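Local atomic coordinates of putative oxidoreductase molybdopterin-binding subunit (PDB entry 4ZOH), a protein that probably serves as the molybdenum-bearing catalytic subunit of an oxidoreductase related to aldehyde oxidase and xanthine dehydrogenase, holding a pterin cytosine dinucleotide cofactor. Residues 411-416 against 482-487; 415-420 against 562-567; 486-491 against 665-670. All blocks are in the same frame, centred on the assembly; numbering follows the deposited sequence.

Contact 1. Residues 411-416 against 482-487; sequences YIEITA and WGSRTV. With MCN (pterin cytosine dinucleotide), chain D.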
loop_
_atom_site.group_PDB
_atom_site.type_symbol
_atom_site.label_atom_id
_atom_site.label_comp_id
_atom_site.label_asym_id
_atom_site.label_seq_id
_atom_site.Cartn_x
_atom_site.Cartn_y
_atom_site.Cartn_z
ATOM N N TYR A 411 16.794 -42.497 -9.430
ATOM C CA TYR A 411 16.259 -41.509 -10.318
ATOM C C TYR A 411 17.424 -40.792 -10.928
ATOM O O TYR A 411 18.540 -40.764 -10.376
ATOM C CB TYR A 411 15.284 -40.527 -9.562
ATOM C CG TYR A 411 16.012 -39.517 -8.732
ATOM C CD1 TYR A 411 16.437 -38.319 -9.290
ATOM C CD2 TYR A 411 16.387 -39.810 -7.359
ATOM C CE1 TYR A 411 17.184 -37.398 -8.538
ATOM C CE2 TYR A 411 17.094 -38.880 -6.590
ATOM C CZ TYR A 411 17.477 -37.686 -7.170
ATOM O OH TYR A 411 18.215 -36.770 -6.463
ATOM N N ILE A 412 17.162 -40.204 -12.084
ATOM C CA ILE A 412 18.040 -39.157 -12.631
ATOM C C ILE A 412 17.073 -38.049 -13.120
ATOM O O ILE A 412 15.889 -38.332 -13.232
ATOM C CB ILE A 412 18.978 -39.715 -13.714
ATOM C CG1 ILE A 412 20.022 -38.667 -14.066
ATOM C CG2 ILE A 412 18.207 -40.355 -14.880
ATOM C CD1 ILE A 412 21.409 -39.166 -14.403
ATOM N N GLU A 413 17.547 -36.815 -13.348
ATOM C CA GLU A 413 16.668 -35.690 -13.327
ATOM C C GLU A 413 17.320 -34.595 -14.122
ATOM O O GLU A 413 18.543 -34.645 -14.313
ATOM C CB GLU A 413 16.324 -35.334 -11.830
ATOM C CG GLU A 413 16.098 -33.887 -11.376
ATOM C CD GLU A 413 14.793 -33.271 -11.880
ATOM O OE1 GLU A 413 14.246 -33.773 -12.941
ATOM O OE2 GLU A 413 14.323 -32.274 -11.233
ATOM N N ILE A 414 16.515 -33.629 -14.622
ATOM C CA ILE A 414 17.048 -32.521 -15.455
ATOM C C ILE A 414 16.718 -31.208 -14.774
ATOM O O ILE A 414 15.615 -31.023 -14.353
ATOM C CB ILE A 414 16.552 -32.590 -16.937
ATOM C CG1 ILE A 414 15.072 -33.024 -17.005
ATOM C CG2 ILE A 414 17.422 -33.594 -17.719
ATOM C CD1 ILE A 414 14.380 -32.907 -18.387
ATOM N N THR A 415 17.675 -30.294 -14.681
ATOM C CA THR A 415 17.439 -29.092 -13.874
ATOM C C THR A 415 18.234 -27.969 -14.473
ATOM O O THR A 415 19.093 -28.230 -15.323
ATOM C CB THR A 415 17.969 -29.271 -12.403
ATOM O OG1 THR A 415 19.401 -29.179 -12.412
ATOM C CG2 THR A 415 17.458 -30.573 -11.737
ATOM N N ALA A 416 17.978 -26.734 -13.986
ATOM C CA ALA A 416 18.804 -25.549 -14.282
ATOM C C ALA A 416 18.704 -25.136 -15.774
ATOM O O ALA A 416 19.705 -24.891 -16.490
ATOM C CB ALA A 416 20.249 -25.756 -13.843
ATOM N N TRP A 482 11.456 -22.029 -11.084
ATOM C CA TRP A 482 10.826 -23.278 -11.589
ATOM C C TRP A 482 11.985 -24.127 -12.184
ATOM O O TRP A 482 13.115 -23.649 -12.274
ATOM C CB TRP A 482 9.760 -23.003 -12.671
ATOM C CG TRP A 482 10.213 -22.040 -13.785
ATOM C CD1 TRP A 482 11.240 -22.235 -14.702
ATOM C CD2 TRP A 482 9.699 -20.708 -14.043
ATOM N NE1 TRP A 482 11.349 -21.110 -15.528
ATOM C CE2 TRP A 482 10.403 -20.182 -15.152
ATOM C CE3 TRP A 482 8.667 -19.935 -13.478
ATOM C CZ2 TRP A 482 10.096 -18.919 -15.710
ATOM C CZ3 TRP A 482 8.397 -18.681 -14.019
ATOM C CH2 TRP A 482 9.083 -18.197 -15.136
ATOM N N GLY A 483 11.725 -25.363 -12.600
ATOM C CA GLY A 483 12.792 -26.246 -13.135
ATOM C C GLY A 483 14.067 -26.348 -12.266
ATOM O O GLY A 483 15.174 -26.554 -12.814
ATOM N N SER A 484 13.915 -26.164 -10.939
ATOM C CA SER A 484 14.995 -26.330 -9.976
ATOM C C SER A 484 16.249 -25.653 -10.502
ATOM O O SER A 484 17.352 -26.229 -10.545
ATOM C CB SER A 484 15.181 -27.802 -9.688
ATOM O OG SER A 484 13.935 -28.397 -9.265
ATOM N N ARG A 485 16.059 -24.398 -10.880
ATOM C CA ARG A 485 17.067 -23.616 -11.568
ATOM C C ARG A 485 17.590 -22.501 -10.710
ATOM O O ARG A 485 18.609 -21.906 -11.025
ATOM C CB ARG A 485 16.455 -23.010 -12.893
ATOM C CG ARG A 485 15.488 -21.818 -12.656
ATOM C CD ARG A 485 14.669 -21.437 -13.930
ATOM N NE ARG A 485 15.537 -20.911 -14.981
ATOM C CZ ARG A 485 16.081 -19.682 -14.971
ATOM N NH1 ARG A 485 15.774 -18.848 -13.976
ATOM N NH2 ARG A 485 16.913 -19.272 -15.952
ATOM N N THR A 486 16.920 -22.193 -9.612
ATOM C CA THR A 486 17.205 -20.897 -8.972
ATOM C C THR A 486 18.576 -20.796 -8.327
ATOM O O THR A 486 19.330 -19.823 -8.609
ATOM C CB THR A 486 16.132 -20.534 -7.968
ATOM O OG1 THR A 486 14.872 -20.557 -8.636
ATOM C CG2 THR A 486 16.393 -19.202 -7.395
ATOM N N VAL A 487 18.947 -21.773 -7.495
ATOM C CA VAL A 487 20.268 -21.599 -6.851
ATOM C C VAL A 487 21.397 -21.744 -7.917
ATOM O O VAL A 487 22.430 -21.075 -7.856
ATOM C CB VAL A 487 20.486 -22.519 -5.606
ATOM C CG1 VAL A 487 20.844 -23.937 -6.043
ATOM C CG2 VAL A 487 21.588 -21.899 -4.706
HETATM N N1 MCN D . 20.056 -26.037 -2.803
HETATM C C2 MCN D . 21.376 -26.084 -2.386
HETATM N N3 MCN D . 22.327 -26.763 -3.101
HETATM C C4 MCN D . 21.934 -27.422 -4.260
HETATM C C5 MCN D . 20.608 -27.385 -4.690
HETATM C C6 MCN D . 19.656 -26.664 -3.970
HETATM O O2 MCN D . 21.775 -25.515 -1.365
HETATM N N4 MCN D . 22.860 -28.069 -4.934
HETATM C "C1'" MCN D . 19.117 -25.264 -1.987
HETATM C C2D MCN D . 19.036 -23.832 -2.520
HETATM O "O2'" MCN D . 19.914 -22.959 -1.876
HETATM C "C3'" MCN D . 17.641 -23.419 -2.131
HETATM C C4D MCN D . 16.917 -24.635 -2.540
HETATM O O4D MCN D . 17.806 -25.760 -2.122
HETATM O "O3'" MCN D . 17.485 -23.202 -0.772
HETATM C "C5'" MCN D . 16.904 -24.267 -4.011
HETATM O "O5'" MCN D . 16.575 -25.287 -4.763
HETATM P PA MCN D . 16.752 -25.289 -6.378
HETATM O O1A MCN D . 17.588 -24.287 -7.006
HETATM O O2A MCN D . 17.037 -26.757 -6.529
HETATM O O3A MCN D . 15.107 -25.126 -6.714
HETATM P PB MCN D . 14.403 -23.676 -6.800
HETATM O O1B MCN D . 14.555 -23.184 -8.230
HETATM O O2B MCN D . 14.790 -22.711 -5.767
HETATM O O3B MCN D . 12.967 -24.105 -6.496
HETATM C C10 MCN D . 12.011 -24.514 -7.512
HETATM C "C9'" MCN D . 11.343 -25.810 -7.123
HETATM C "C8'" MCN D . 10.211 -26.129 -7.946
HETATM S "S8'" MCN D . 10.387 -26.203 -9.694
HETATM C "C7'" MCN D . 9.010 -26.503 -7.424
HETATM S "S7'" MCN D . 7.635 -27.044 -8.424
HETATM C "C6'" MCN D . 8.793 -26.625 -5.996
HETATM C C7 MCN D . 10.163 -26.719 -5.246
HETATM O "O9'" MCN D . 10.977 -25.682 -5.752
HETATM N "N5'" MCN D . 7.922 -25.585 -5.452
HETATM C C4A MCN D . 8.012 -25.113 -4.127
HETATM N "N8'" MCN D . 9.962 -26.509 -3.779
HETATM C C4B MCN D . 9.044 -25.627 -3.290
HETATM N "N1'" MCN D . 9.165 -25.266 -2.010
HETATM C "C2'" MCN D . 8.327 -24.361 -1.512
HETATM N "N2'" MCN D . 8.485 -24.010 -0.253
HETATM N "N3'" MCN D . 7.255 -23.790 -2.275
HETATM C "C4'" MCN D . 7.069 -24.184 -3.621
HETATM O "O4'" MCN D . 6.118 -23.698 -4.299
#
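A416 and R485 are in van der Waals contact, with CA of A416 3.7 Å from CB of R485. The hydrogen bond that ties the two loops lies beside them: A416 N donates to G483 O over 3.0 Å, and the donor sits nearly on the line of the C=O bond (173° at the oxygen). T415 lies across the same turn. Its CB rests over S484 O, and its methyl CG2, anti to the carbonyl carbon, comes 4.1 Å from S484 CB, while OG1 serves G669 N and T565 O instead. S484 turns OG back beside its own backbone N (chi1 -54°), and that hydroxyl is hydrogen-bonded to E672. The arginine bends at chi3 and carries its guanidinium away from A416, into a salt bridge with E421 and bonds to the carbonyls of F417, W420 and G480. E413 folds its carboxylate back so that OE1 takes the backbone N-H of I414 from above the carboxylate plane; the same oxygen pairs with R336.

On its far side the 482-487 loop grips the cofactor. O1B of the MCN diphosphate is met by T486 N and, at 2.7 Å, by T486 OG1, with a weak third bond from R485 N. V487 N points almost straight at O1A, 2.9 Å away (169° at the hydrogen). The donors of T486 and V487 lie in the first turn of the helix, whose dipole would probably help to stabilise the phosphate charge.

In the fold, the contact joins the loop just after strand 405-412 to the turn that leads into helix 486-512. Helix 673-688 packs on Y411 and E413, helix 288-304 on I412 and I414, and helix 446-458 on T486 and V487.

Contact 2. Residues 415-420 against 562-567; sequences TAFGPW and QPPTTP
T565 O is the acceptor on which T415 closes, receiving both its backbone N-H and its hydroxyl. The bond from T415 OG1 is 3.0 Å long and arrives above the carbonyl plane, 39° out of it; the one from T415 N has the same length but is bent to 128° and weak. With chi1 at 75°, OG1 lies between the backbone N and the carbonyl carbon, which puts it on the same side as the amide and lets both reach one oxygen. That hydroxyl is also the acceptor for G669 N.

T565 keeps its own OG1 out of this, anti to its backbone N and bonded to D381, whose other carboxylate oxygen holds the hydroxyl of T566. Its methyl CG2 takes the inner place instead, 3.2 Å from T415 OG1 and 3.9 Å from A416 CB. A water donates to A416 O and to P563 O, each at 3.0 Å, and bridges the two segments.

Apolar contacts flank the bridge. T415 CG2 reaches the P567 ring at CD, 3.6 Å away, and the F417 side chain crosses P564 at about a right angle, CE1 lying 4.0 Å from P564 CG.

T415 and T565 form a single antiparallel bridge of the hydrogen-bonded kind: an isolated beta bridge between the loop after strand 405-412 and the proline-rich loop before strand 568-577, beside the cofactor pocket of this molybdopterin-binding domain.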
loop_
_atom_site.group_PDB
_atom_site.type_symbol
_atom_site.label_atom_id
_atom_site.label_comp_id
_atom_site.label_asym_id
_atom_site.label_seq_id
_atom_site.Cartn_x
_atom_site.Cartn_y
_atom_site.Cartn_z
ATOM N N THR A 415 17.675 -30.294 -14.681
ATOM C CA THR A 415 17.439 -29.092 -13.874
ATOM C C THR A 415 18.234 -27.969 -14.473
ATOM O O THR A 415 19.093 -28.230 -15.323
ATOM C CB THR A 415 17.969 -29.271 -12.403
ATOM O OG1 THR A 415 19.401 -29.179 -12.412
ATOM C CG2 THR A 415 17.458 -30.573 -11.737
ATOM N N ALA A 416 17.978 -26.734 -13.986
ATOM C CA ALA A 416 18.804 -25.549 -14.282
ATOM C C ALA A 416 18.704 -25.136 -15.774
ATOM O O ALA A 416 19.705 -24.891 -16.490
ATOM C CB ALA A 416 20.249 -25.756 -13.843
ATOM N N PHE A 417 17.478 -25.076 -16.228
ATOM C CA PHE A 417 17.138 -24.632 -17.573
ATOM C C PHE A 417 17.460 -23.158 -17.772
ATOM O O PHE A 417 17.529 -22.328 -16.790
ATOM C CB PHE A 417 15.659 -24.890 -17.803
ATOM C CG PHE A 417 15.233 -26.303 -17.510
ATOM C CD1 PHE A 417 15.134 -27.254 -18.552
ATOM C CD2 PHE A 417 14.941 -26.720 -16.181
ATOM C CE1 PHE A 417 14.719 -28.575 -18.281
ATOM C CE2 PHE A 417 14.553 -28.052 -15.913
ATOM C CZ PHE A 417 14.444 -28.975 -16.975
ATOM N N GLY A 418 17.731 -22.815 -19.041
ATOM C CA GLY A 418 18.056 -21.430 -19.398
ATOM C C GLY A 418 16.794 -20.583 -19.514
ATOM O O GLY A 418 15.719 -20.995 -18.992
ATOM N N PRO A 419 16.868 -19.466 -20.270
ATOM C CA PRO A 419 17.983 -19.191 -21.178
ATOM C C PRO A 419 19.010 -18.345 -20.512
ATOM O O PRO A 419 20.175 -18.253 -20.954
ATOM C CB PRO A 419 17.289 -18.407 -22.345
ATOM C CG PRO A 419 16.184 -17.652 -21.604
ATOM C CD PRO A 419 15.639 -18.744 -20.694
ATOM N N TRP A 420 18.607 -17.685 -19.438
ATOM C CA TRP A 420 19.560 -16.758 -18.797
ATOM C C TRP A 420 19.003 -16.426 -17.421
ATOM O O TRP A 420 17.880 -16.833 -17.079
ATOM C CB TRP A 420 19.822 -15.473 -19.665
ATOM C CG TRP A 420 18.654 -14.883 -20.345
ATOM C CD1 TRP A 420 18.296 -15.055 -21.694
ATOM C CD2 TRP A 420 17.664 -13.992 -19.788
ATOM N NE1 TRP A 420 17.118 -14.379 -21.958
ATOM C CE2 TRP A 420 16.729 -13.680 -20.838
ATOM C CE3 TRP A 420 17.501 -13.375 -18.534
ATOM C CZ2 TRP A 420 15.601 -12.838 -20.639
ATOM C CZ3 TRP A 420 16.362 -12.545 -18.332
ATOM C CH2 TRP A 420 15.452 -12.247 -19.404
ATOM N N GLN A 562 25.017 -24.324 -21.366
ATOM C CA GLN A 562 25.104 -25.768 -21.188
ATOM C C GLN A 562 23.722 -26.355 -21.208
ATOM O O GLN A 562 22.733 -25.668 -20.943
ATOM C CB GLN A 562 25.834 -26.135 -19.878
ATOM C CG GLN A 562 27.180 -25.446 -19.653
ATOM C CD GLN A 562 27.029 -24.027 -19.102
ATOM O OE1 GLN A 562 25.936 -23.360 -19.172
ATOM N NE2 GLN A 562 28.114 -23.532 -18.560
ATOM N N PRO A 563 23.624 -27.649 -21.530
ATOM C CA PRO A 563 22.311 -28.196 -21.390
ATOM C C PRO A 563 21.914 -28.436 -19.875
ATOM O O PRO A 563 22.728 -28.200 -18.939
ATOM C CB PRO A 563 22.412 -29.486 -22.196
ATOM C CG PRO A 563 23.824 -29.925 -22.036
ATOM C CD PRO A 563 24.606 -28.648 -22.020
ATOM N N PRO A 564 20.651 -28.823 -19.619
ATOM C CA PRO A 564 20.272 -29.000 -18.211
ATOM C C PRO A 564 21.291 -29.946 -17.460
ATOM O O PRO A 564 21.698 -30.957 -18.015
ATOM C CB PRO A 564 18.883 -29.666 -18.298
ATOM C CG PRO A 564 18.372 -29.394 -19.694
ATOM C CD PRO A 564 19.489 -28.830 -20.539
ATOM N N THR A 565 21.726 -29.569 -16.261
ATOM C CA THR A 565 22.571 -30.401 -15.407
ATOM C C THR A 565 21.721 -31.434 -14.678
ATOM O O THR A 565 20.562 -31.156 -14.299
ATOM C CB THR A 565 23.376 -29.542 -14.441
ATOM O OG1 THR A 565 24.435 -30.313 -13.864
ATOM C CG2 THR A 565 22.477 -28.910 -13.320
ATOM N N THR A 566 22.275 -32.642 -14.498
ATOM C CA THR A 566 21.453 -33.810 -14.098
ATOM C C THR A 566 21.852 -34.401 -12.716
ATOM O O THR A 566 22.906 -35.041 -12.622
ATOM C CB THR A 566 21.532 -34.923 -15.179
ATOM O OG1 THR A 566 22.919 -35.326 -15.335
ATOM C CG2 THR A 566 20.943 -34.419 -16.569
ATOM N N PRO A 567 21.052 -34.148 -11.621
ATOM C CA PRO A 567 21.340 -34.873 -10.357
ATOM C C PRO A 567 20.736 -36.249 -10.468
ATOM O O PRO A 567 19.937 -36.492 -11.378
ATOM C CB PRO A 567 20.559 -34.075 -9.307
ATOM C CG PRO A 567 19.357 -33.568 -10.070
ATOM C CD PRO A 567 19.963 -33.156 -11.420
HETATM O O HOH W 1 22.318 -26.454 -16.596
#

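Contact 3. Residues 486-491 against 665-670; sequences TVTIGG and TGSKGI. With MCN (pterin cytosine dinucleotide), chain D.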
loop_
_atom_site.group_PDB
_atom_site.type_symbol
_atom_site.label_atom_id
_atom_site.label_comp_id
_atom_site.label_asym_id
_atom_site.label_seq_id
_atom_site.Cartn_x
_atom_site.Cartn_y
_atom_site.Cartn_z
ATOM N N THR A 486 16.920 -22.193 -9.612
ATOM C CA THR A 486 17.205 -20.897 -8.972
ATOM C C THR A 486 18.576 -20.796 -8.327
ATOM O O THR A 486 19.330 -19.823 -8.609
ATOM C CB THR A 486 16.132 -20.534 -7.968
ATOM O OG1 THR A 486 14.872 -20.557 -8.636
ATOM C CG2 THR A 486 16.393 -19.202 -7.395
ATOM N N VAL A 487 18.947 -21.773 -7.495
ATOM C CA VAL A 487 20.268 -21.599 -6.851
ATOM C C VAL A 487 21.397 -21.744 -7.917
ATOM O O VAL A 487 22.430 -21.075 -7.856
ATOM C CB VAL A 487 20.486 -22.519 -5.606
ATOM C CG1 VAL A 487 20.844 -23.937 -6.043
ATOM C CG2 VAL A 487 21.588 -21.899 -4.706
ATOM N N THR A 488 21.161 -22.575 -8.922
ATOM C CA THR A 488 22.207 -22.839 -9.919
ATOM C C THR A 488 22.365 -21.694 -10.922
ATOM O O THR A 488 23.454 -21.127 -11.057
ATOM C CB THR A 488 21.887 -24.158 -10.627
ATOM O OG1 THR A 488 21.810 -25.144 -9.631
ATOM C CG2 THR A 488 23.024 -24.593 -11.605
ATOM N N ILE A 489 21.293 -21.419 -11.679
ATOM C CA ILE A 489 21.340 -20.350 -12.703
ATOM C C ILE A 489 21.287 -18.949 -12.076
ATOM O O ILE A 489 22.085 -18.002 -12.418
ATOM C CB ILE A 489 20.193 -20.532 -13.724
ATOM C CG1 ILE A 489 20.174 -21.963 -14.306
ATOM C CG2 ILE A 489 20.371 -19.518 -14.856
ATOM C CD1 ILE A 489 21.531 -22.516 -14.801
ATOM N N GLY A 490 20.340 -18.773 -11.147
ATOM C CA GLY A 490 20.246 -17.492 -10.473
ATOM C C GLY A 490 21.486 -17.290 -9.599
ATOM O O GLY A 490 21.990 -16.173 -9.473
ATOM N N GLY A 491 22.006 -18.357 -8.986
ATOM C CA GLY A 491 23.222 -18.165 -8.118
ATOM C C GLY A 491 24.462 -17.856 -8.964
ATOM O O GLY A 491 25.346 -17.053 -8.568
ATOM N N THR A 665 28.539 -22.159 -9.881
ATOM C CA THR A 665 28.224 -22.570 -8.517
ATOM C C THR A 665 28.624 -24.040 -8.303
ATOM O O THR A 665 28.745 -24.450 -7.158
ATOM C CB THR A 665 26.724 -22.412 -8.179
ATOM O OG1 THR A 665 25.970 -23.234 -9.084
ATOM C CG2 THR A 665 26.311 -20.949 -8.333
ATOM N N GLY A 666 28.785 -24.814 -9.393
ATOM C CA GLY A 666 28.923 -26.301 -9.315
ATOM C C GLY A 666 27.680 -27.097 -8.915
ATOM O O GLY A 666 27.684 -28.359 -8.886
ATOM N N SER A 667 26.587 -26.382 -8.625
ATOM C CA SER A 667 25.365 -26.990 -8.077
ATOM C C SER A 667 24.384 -27.491 -9.157
ATOM O O SER A 667 24.349 -26.972 -10.256
ATOM C CB SER A 667 24.636 -25.913 -7.234
ATOM O OG SER A 667 24.083 -24.888 -8.075
ATOM N N LYS A 668 23.561 -28.472 -8.815
ATOM C CA LYS A 668 22.454 -28.913 -9.616
ATOM C C LYS A 668 21.219 -28.704 -8.740
ATOM O O LYS A 668 21.348 -28.589 -7.498
ATOM C CB LYS A 668 22.583 -30.430 -9.978
ATOM C CG LYS A 668 23.995 -30.759 -10.500
ATOM C CD LYS A 668 24.120 -32.187 -11.059
ATOM C CE LYS A 668 25.519 -32.466 -11.661
ATOM N NZ LYS A 668 25.393 -33.796 -12.376
ATOM N N GLY A 669 20.031 -28.740 -9.368
ATOM C CA GLY A 669 18.812 -28.551 -8.642
ATOM C C GLY A 669 18.305 -29.725 -7.863
ATOM O O GLY A 669 18.366 -30.898 -8.324
ATOM N N ILE A 670 17.725 -29.419 -6.704
ATOM C CA ILE A 670 17.068 -30.417 -5.893
ATOM C C ILE A 670 15.586 -30.086 -5.640
ATOM O O ILE A 670 14.826 -30.901 -5.027
ATOM C CB ILE A 670 17.804 -30.500 -4.498
ATOM C CG1 ILE A 670 17.432 -31.824 -3.771
ATOM C CG2 ILE A 670 17.406 -29.280 -3.607
ATOM C CD1 ILE A 670 18.345 -32.250 -2.618
HETATM N N1 MCN D . 20.056 -26.037 -2.803
HETATM C C2 MCN D . 21.376 -26.084 -2.386
HETATM N N3 MCN D . 22.327 -26.763 -3.101
HETATM C C4 MCN D . 21.934 -27.422 -4.260
HETATM C C5 MCN D . 20.608 -27.385 -4.690
HETATM C C6 MCN D . 19.656 -26.664 -3.970
HETATM O O2 MCN D . 21.775 -25.515 -1.365
HETATM N N4 MCN D . 22.860 -28.069 -4.934
HETATM C "C1'" MCN D . 19.117 -25.264 -1.987
HETATM C C2D MCN D . 19.036 -23.832 -2.520
HETATM O "O2'" MCN D . 19.914 -22.959 -1.876
HETATM C "C3'" MCN D . 17.641 -23.419 -2.131
HETATM C C4D MCN D . 16.917 -24.635 -2.540
HETATM O O4D MCN D . 17.806 -25.760 -2.122
HETATM O "O3'" MCN D . 17.485 -23.202 -0.772
HETATM C "C5'" MCN D . 16.904 -24.267 -4.011
HETATM O "O5'" MCN D . 16.575 -25.287 -4.763
HETATM P PA MCN D . 16.752 -25.289 -6.378
HETATM O O1A MCN D . 17.588 -24.287 -7.006
HETATM O O2A MCN D . 17.037 -26.757 -6.529
HETATM O O3A MCN D . 15.107 -25.126 -6.714
HETATM P PB MCN D . 14.403 -23.676 -6.800
HETATM O O1B MCN D . 14.555 -23.184 -8.230
HETATM O O2B MCN D . 14.790 -22.711 -5.767
HETATM O O3B MCN D . 12.967 -24.105 -6.496
HETATM C C10 MCN D . 12.011 -24.514 -7.512
HETATM C "C9'" MCN D . 11.343 -25.810 -7.123
HETATM C "C8'" MCN D . 10.211 -26.129 -7.946
HETATM S "S8'" MCN D . 10.387 -26.203 -9.694
HETATM C "C7'" MCN D . 9.010 -26.503 -7.424
HETATM S "S7'" MCN D . 7.635 -27.044 -8.424
HETATM C "C6'" MCN D . 8.793 -26.625 -5.996
HETATM C C7 MCN D . 10.163 -26.719 -5.246
HETATM O "O9'" MCN D . 10.977 -25.682 -5.752
HETATM N "N5'" MCN D . 7.922 -25.585 -5.452
HETATM C C4A MCN D . 8.012 -25.113 -4.127
HETATM N "N8'" MCN D . 9.962 -26.509 -3.779
HETATM C C4B MCN D . 9.044 -25.627 -3.290
HETATM N "N1'" MCN D . 9.165 -25.266 -2.010
HETATM C "C2'" MCN D . 8.327 -24.361 -1.512
HETATM N "N2'" MCN D . 8.485 -24.010 -0.253
HETATM N "N3'" MCN D . 7.255 -23.790 -2.275
HETATM C "C4'" MCN D . 7.069 -24.184 -3.621
HETATM O "O4'" MCN D . 6.118 -23.698 -4.299
#
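A chain of three hydroxyls is the striking feature here: T488 OG1 bonds to S667 OG at 2.8 Å, and S667 OG in turn to T665 OG1 at 2.7 Å, all in buried surroundings. Either partner of each pair could be the donor. S667 can sit in the middle because its OG lies between the backbone N and the carbonyl carbon (chi1 70°), turned to the helix. T665 lays its methyl CG2 against the backbone of G491, 3.7 Å from G491 C, where a side chain on the glycine would be cramped.

V487 and the 667-670 loop flank the cytidine end of the cofactor. V487 CG1 lies 3.6 Å from C6 of the cytosine in MCN, its CG2 3.5 Å from O2' of the ribose, and I670 CG2 approaches C6 to 3.5 Å. K668 O accepts the amino group N4 of the base at 3.0 Å, consistent with recognition of the cytosine amino group, while I670 N holds phosphate oxygen O2A at 2.8 Å. Cutting V487 back to an alanine would probably leave a gap beside cytosine C6 and the ribose, both less firmly held.

The helix's first turn is widened to a pi-type turn at 486-490. Helix 486-512 meets the loop between strand 651-655 and helix 673-688, with T665 against S492 and L495 of helix 486-512, and K668 reaching away to D381 and T566.

In the fold
Contacts 1, 2 and 3 form one cluster, their centres 7 to 9 Å apart, around the diphosphate and cytosine end of the cofactor. T415 and A416 belong to both contact 1 and contact 2, and T486 and V487 to both contact 1 and contact 3. T415 OG1 stands where all three meet, 3.1 Å from G669 N of contact 3. R485 NH2 joins contact 1 to contact 2 at W420 O (2.9 Å), and K668 NZ joins contact 3 to contact 2 at T566 O (2.8 Å). Contacts 1 and 3 touch the cofactor directly; contact 2 backs them, the T415 side chain about 6 Å from it. G483 lies about 5 Å from the molybdenum atom and G669 about 11 Å from it.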